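Local coordinates for protein D-xylonate dehydratase (Caulobacter crescentus, PDB 5OYN) that catalyses the dehydration of D-xylonate to 2-dehydro-3-deoxy-D-arabinonate, and of D-gluconate, using a [2Fe-2S] cluster and a magnesium ion, at residues R414-L418 against D452-I456; A429-V433 against L523-I529. The contacts are given in a common frame with arbitrary orientation. Residues are numbered along the deposited sequence.

How the contacts relate
Both contacts lie in the C-terminal part of the dehydratase, away from its cluster and magnesium sites, their centres about 14 Å apart. They meet on one mixed sheet, in which strand 455-460 runs parallel to strand 426-435 and strand 528-532 antiparallel to it. Both are partly buried: in contact 1 only Y417 of four touching residues is buried, in contact 2 six of twelve, including A429 and A431 to V433. Contact 1 works through long side chains that reach backbone carbonyls of the other segment. Contact 2 combines backbone pairing, extended by the T525 hydroxyl, with apolar packing of A431 and V433 on L523 and I529. R430 joins them: its N and O lie 2.9 Å from R454 O and I456 N, respectively, consistent with hydrogen bonds between parallel strands.

Contact 1: R414-L418 against D452-I456; sequences RKRYL and DERCI
The last turn of helix 411-417 lies against a type I beta turn, D452-C455, that leads into strand 455-460. CA-CA separations of 8.5 Å for R416-E453 and 8.4 Å for Y417-R454 set the spacing, so side chains rather than backbones bridge the gap. R414 and K415 keep helical angles and make no contact with 452-456; a weak bond from L418 N to R414 O (3.0 Å) closes the final turn. R416 directs its CA-CB bond toward the turn, and its chain is extended through chi1 and chi2 (both t) before bending at chi3. R416 NH1 stops 4.0 Å from E453 OE2, too long for a salt bridge. The carbonyl of R416 accepts a hydrogen bond from R454 NH1 (3.2 Å, 147°). Helix 411-417 directly precedes strand 426-435, and the turn feeds that strand's parallel neighbour, 455-460, so R454 and Y417 tie the helix end to the start of a strand in the mixed sheet. The CA-CB bond of R454 points away from the helix, but chi1, chi2 and chi3, all m, fold the guanidinium back, so that CD1 of Y417 lies over one of its faces, 3.9 Å from R454 NH2. Y417, chi1 m, donates from OH to E453 O (2.9 Å); F413 and F427 meet the same ring. At L418 the chain leaves helical angles. Within the opposing turn, C455 N bonds D452 O (3.1 Å), D452 N donates to C455 SG (3.2 Å), and R454 N makes a weak bond to D452 OD1 (3.3 Å).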
# COMPACT_ATOMS: atom_id res chain seq x y z
N ARG A 414 44.42 -5.32 -26.99
CA ARG A 414 44.65 -5.96 -28.28
C ARG A 414 46.09 -5.75 -28.75
O ARG A 414 46.81 -6.71 -29.02
CB ARG A 414 43.66 -5.44 -29.31
CG ARG A 414 43.67 -6.20 -30.62
CD ARG A 414 42.49 -5.85 -31.50
NE ARG A 414 41.22 -6.14 -30.84
CZ ARG A 414 40.63 -7.34 -30.80
NH1 ARG A 414 41.20 -8.39 -31.38
NH2 ARG A 414 39.47 -7.48 -30.16
N LYS A 415 46.53 -4.49 -28.81
CA LYS A 415 47.89 -4.17 -29.25
C LYS A 415 48.95 -4.88 -28.41
O LYS A 415 49.99 -5.27 -28.93
CB LYS A 415 48.13 -2.66 -29.19
CG LYS A 415 47.75 -1.93 -30.47
CD LYS A 415 47.95 -0.42 -30.32
CE LYS A 415 46.74 0.35 -30.86
NZ LYS A 415 46.49 1.62 -30.10
N ARG A 416 48.70 -5.08 -27.12
CA ARG A 416 49.74 -5.61 -26.25
C ARG A 416 49.91 -7.12 -26.41
O ARG A 416 51.05 -7.61 -26.41
CB ARG A 416 49.43 -5.27 -24.79
CG ARG A 416 50.58 -5.59 -23.83
CD ARG A 416 50.24 -5.28 -22.38
NE ARG A 416 49.53 -4.02 -22.22
CZ ARG A 416 50.12 -2.83 -22.18
NH1 ARG A 416 51.45 -2.75 -22.28
NH2 ARG A 416 49.39 -1.72 -22.04
N TYR A 417 48.82 -7.87 -26.54
CA TYR A 417 48.91 -9.33 -26.51
C TYR A 417 48.51 -10.01 -27.81
O TYR A 417 49.17 -10.95 -28.23
CB TYR A 417 48.06 -9.89 -25.37
CG TYR A 417 48.32 -9.26 -24.03
CD1 TYR A 417 49.38 -9.68 -23.23
CD2 TYR A 417 47.49 -8.25 -23.55
CE1 TYR A 417 49.62 -9.09 -21.99
CE2 TYR A 417 47.71 -7.66 -22.31
CZ TYR A 417 48.77 -8.09 -21.54
OH TYR A 417 48.99 -7.50 -20.32
N LEU A 418 47.42 -9.57 -28.44
CA LEU A 418 46.90 -10.27 -29.61
C LEU A 418 47.43 -9.70 -30.92
O LEU A 418 46.83 -9.95 -31.97
CB LEU A 418 45.38 -10.23 -29.60
CG LEU A 418 44.69 -10.23 -28.24
CD1 LEU A 418 43.19 -10.06 -28.42
CD2 LEU A 418 45.00 -11.49 -27.45
N ASP A 452 54.62 -8.12 -14.15
CA ASP A 452 54.82 -7.16 -15.23
C ASP A 452 53.82 -7.46 -16.33
O ASP A 452 52.97 -8.35 -16.20
CB ASP A 452 56.27 -7.19 -15.74
CG ASP A 452 56.74 -8.59 -16.19
OD1 ASP A 452 55.91 -9.45 -16.58
OD2 ASP A 452 57.97 -8.82 -16.15
N GLU A 453 53.95 -6.74 -17.45
CA GLU A 453 52.95 -6.75 -18.50
C GLU A 453 52.70 -8.12 -19.13
O GLU A 453 51.69 -8.30 -19.81
CB GLU A 453 53.37 -5.75 -19.58
CG GLU A 453 54.34 -4.73 -19.03
CD GLU A 453 54.91 -3.85 -20.11
OE1 GLU A 453 55.25 -2.68 -19.81
OE2 GLU A 453 55.01 -4.33 -21.26
N ARG A 454 53.58 -9.10 -18.91
CA ARG A 454 53.43 -10.40 -19.56
C ARG A 454 52.97 -11.48 -18.59
O ARG A 454 53.18 -12.67 -18.85
CB ARG A 454 54.73 -10.81 -20.26
CG ARG A 454 55.49 -9.66 -20.92
CD ARG A 454 54.76 -9.08 -22.13
NE ARG A 454 54.08 -10.11 -22.92
CZ ARG A 454 53.43 -9.87 -24.06
NH1 ARG A 454 53.38 -8.63 -24.55
NH2 ARG A 454 52.84 -10.86 -24.72
N CYS A 455 52.31 -11.10 -17.50
CA CYS A 455 51.71 -12.06 -16.58
C CYS A 455 50.23 -12.24 -16.89
O CYS A 455 49.63 -11.48 -17.65
CB CYS A 455 51.91 -11.61 -15.12
SG CYS A 455 53.61 -11.07 -14.77
N ILE A 456 49.65 -13.29 -16.31
CA ILE A 456 48.21 -13.54 -16.40
C ILE A 456 47.71 -13.89 -15.00
O ILE A 456 48.20 -14.84 -14.37
CB ILE A 456 47.87 -14.66 -17.41
CG1 ILE A 456 46.40 -15.06 -17.29
CG2 ILE A 456 48.79 -15.87 -17.24
CD1 ILE A 456 45.90 -15.84 -18.47

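Contact 2: A429-V433 against L523-I529; sequences ARAIV and LRTGDTI
V433, chi1 t, rests its CG2 on CD2 of L523 (3.5 Å); on the same side A431 CB meets L523 CD1 (4.1 Å) and I529 CG1 (4.3 Å). The extended segment 429-433 runs antiparallel to strand residues 528-529 and then alongside the turn before them. A429 and I529 form a hydrogen-bonded pair (CA-CA 5.4 Å; A429 N to I529 O 2.9 Å, I529 N to A429 O 2.8 Å). The non-hydrogen-bonded pair R430-T528 follows, R430 CA to T528 CA 4.7 Å. A431 N then donates to D527 O and A431 O accepts from G526 N, both 2.9 Å. Here a type II turn, R524-D527, closed by D527 N to R524 O (3.1 Å), takes over from the strand; G526 has phi/psi 91/-21, which calls for glycine. The side-chain hydroxyl of T525 takes the next place, OG1 accepting from V433 N (3.1 Å). D527 OD1 receives R524 N (3.1 Å) and is salt-bridged to R550 on helix 544-551. Strand 426-435 is central in its mixed sheet, between 455-460 and 528-532, with 537-540 beyond the latter.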
# COMPACT_ATOMS: atom_id res chain seq x y z
N ALA A 429 51.86 -16.04 -21.42
CA ALA A 429 52.00 -15.22 -20.22
C ALA A 429 52.37 -16.10 -19.03
O ALA A 429 52.27 -17.33 -19.06
CB ALA A 429 50.71 -14.43 -19.93
N ARG A 430 52.81 -15.43 -17.97
CA ARG A 430 53.30 -16.07 -16.76
C ARG A 430 52.20 -16.05 -15.70
O ARG A 430 51.73 -14.97 -15.31
CB ARG A 430 54.55 -15.37 -16.25
CG ARG A 430 55.10 -15.93 -14.96
CD ARG A 430 56.50 -15.46 -14.77
NE ARG A 430 56.54 -14.09 -14.27
CZ ARG A 430 56.47 -13.79 -12.98
NH1 ARG A 430 56.35 -14.77 -12.08
NH2 ARG A 430 56.53 -12.52 -12.59
N ALA A 431 51.82 -17.22 -15.21
CA ALA A 431 50.69 -17.32 -14.29
C ALA A 431 51.03 -16.73 -12.92
O ALA A 431 52.09 -17.02 -12.36
CB ALA A 431 50.25 -18.77 -14.16
N ILE A 432 50.13 -15.91 -12.39
CA ILE A 432 50.16 -15.46 -11.00
C ILE A 432 48.88 -16.00 -10.36
O ILE A 432 47.79 -15.45 -10.60
CB ILE A 432 50.24 -13.94 -10.87
CG1 ILE A 432 51.26 -13.38 -11.88
CG2 ILE A 432 50.57 -13.55 -9.44
CD1 ILE A 432 52.70 -13.54 -11.46
N VAL A 433 49.00 -17.06 -9.56
CA VAL A 433 47.85 -17.82 -9.08
C VAL A 433 47.48 -17.37 -7.67
O VAL A 433 48.35 -17.16 -6.81
CB VAL A 433 48.16 -19.33 -9.11
CG1 VAL A 433 46.95 -20.14 -8.63
CG2 VAL A 433 48.57 -19.73 -10.50
N LEU A 523 48.05 -26.03 -11.30
CA LEU A 523 48.81 -24.90 -11.82
C LEU A 523 49.50 -24.16 -10.67
O LEU A 523 49.01 -24.12 -9.54
CB LEU A 523 47.90 -23.96 -12.61
CG LEU A 523 48.42 -22.61 -13.09
CD1 LEU A 523 49.01 -22.70 -14.49
CD2 LEU A 523 47.26 -21.64 -13.09
N ARG A 524 50.68 -23.61 -10.97
CA ARG A 524 51.46 -22.92 -9.95
C ARG A 524 52.02 -21.64 -10.54
O ARG A 524 52.30 -21.57 -11.74
CB ARG A 524 52.59 -23.80 -9.41
CG ARG A 524 52.18 -25.21 -9.02
CD ARG A 524 51.53 -25.25 -7.64
NE ARG A 524 51.18 -26.60 -7.22
CZ ARG A 524 49.94 -27.08 -7.19
NH1 ARG A 524 48.92 -26.32 -7.57
NH2 ARG A 524 49.71 -28.33 -6.78
N THR A 525 52.17 -20.63 -9.69
CA THR A 525 52.72 -19.35 -10.12
C THR A 525 54.06 -19.56 -10.82
O THR A 525 54.82 -20.47 -10.48
CB THR A 525 52.87 -18.42 -8.90
OG1 THR A 525 51.59 -18.28 -8.27
CG2 THR A 525 53.37 -17.06 -9.30
N GLY A 526 54.34 -18.75 -11.83
CA GLY A 526 55.55 -18.88 -12.60
C GLY A 526 55.43 -19.77 -13.82
O GLY A 526 56.25 -19.64 -14.75
N ASP A 527 54.44 -20.67 -13.86
CA ASP A 527 54.17 -21.44 -15.06
C ASP A 527 53.83 -20.51 -16.22
O ASP A 527 53.56 -19.32 -16.06
CB ASP A 527 53.01 -22.41 -14.83
CG ASP A 527 53.32 -23.47 -13.79
OD1 ASP A 527 52.40 -24.27 -13.45
OD2 ASP A 527 54.48 -23.51 -13.30
N THR A 528 53.87 -21.08 -17.42
CA THR A 528 53.61 -20.32 -18.64
C THR A 528 52.33 -20.85 -19.27
O THR A 528 52.17 -22.06 -19.45
CB THR A 528 54.80 -20.39 -19.60
OG1 THR A 528 55.79 -19.44 -19.18
CG2 THR A 528 54.39 -20.07 -21.04
N ILE A 529 51.40 -19.93 -19.55
CA ILE A 529 50.12 -20.25 -20.17
C ILE A 529 50.12 -19.70 -21.58
O ILE A 529 50.59 -18.57 -21.82
CB ILE A 529 48.94 -19.68 -19.35
CG1 ILE A 529 48.91 -20.31 -17.96
CG2 ILE A 529 47.62 -19.92 -20.08
CD1 ILE A 529 47.53 -20.40 -17.31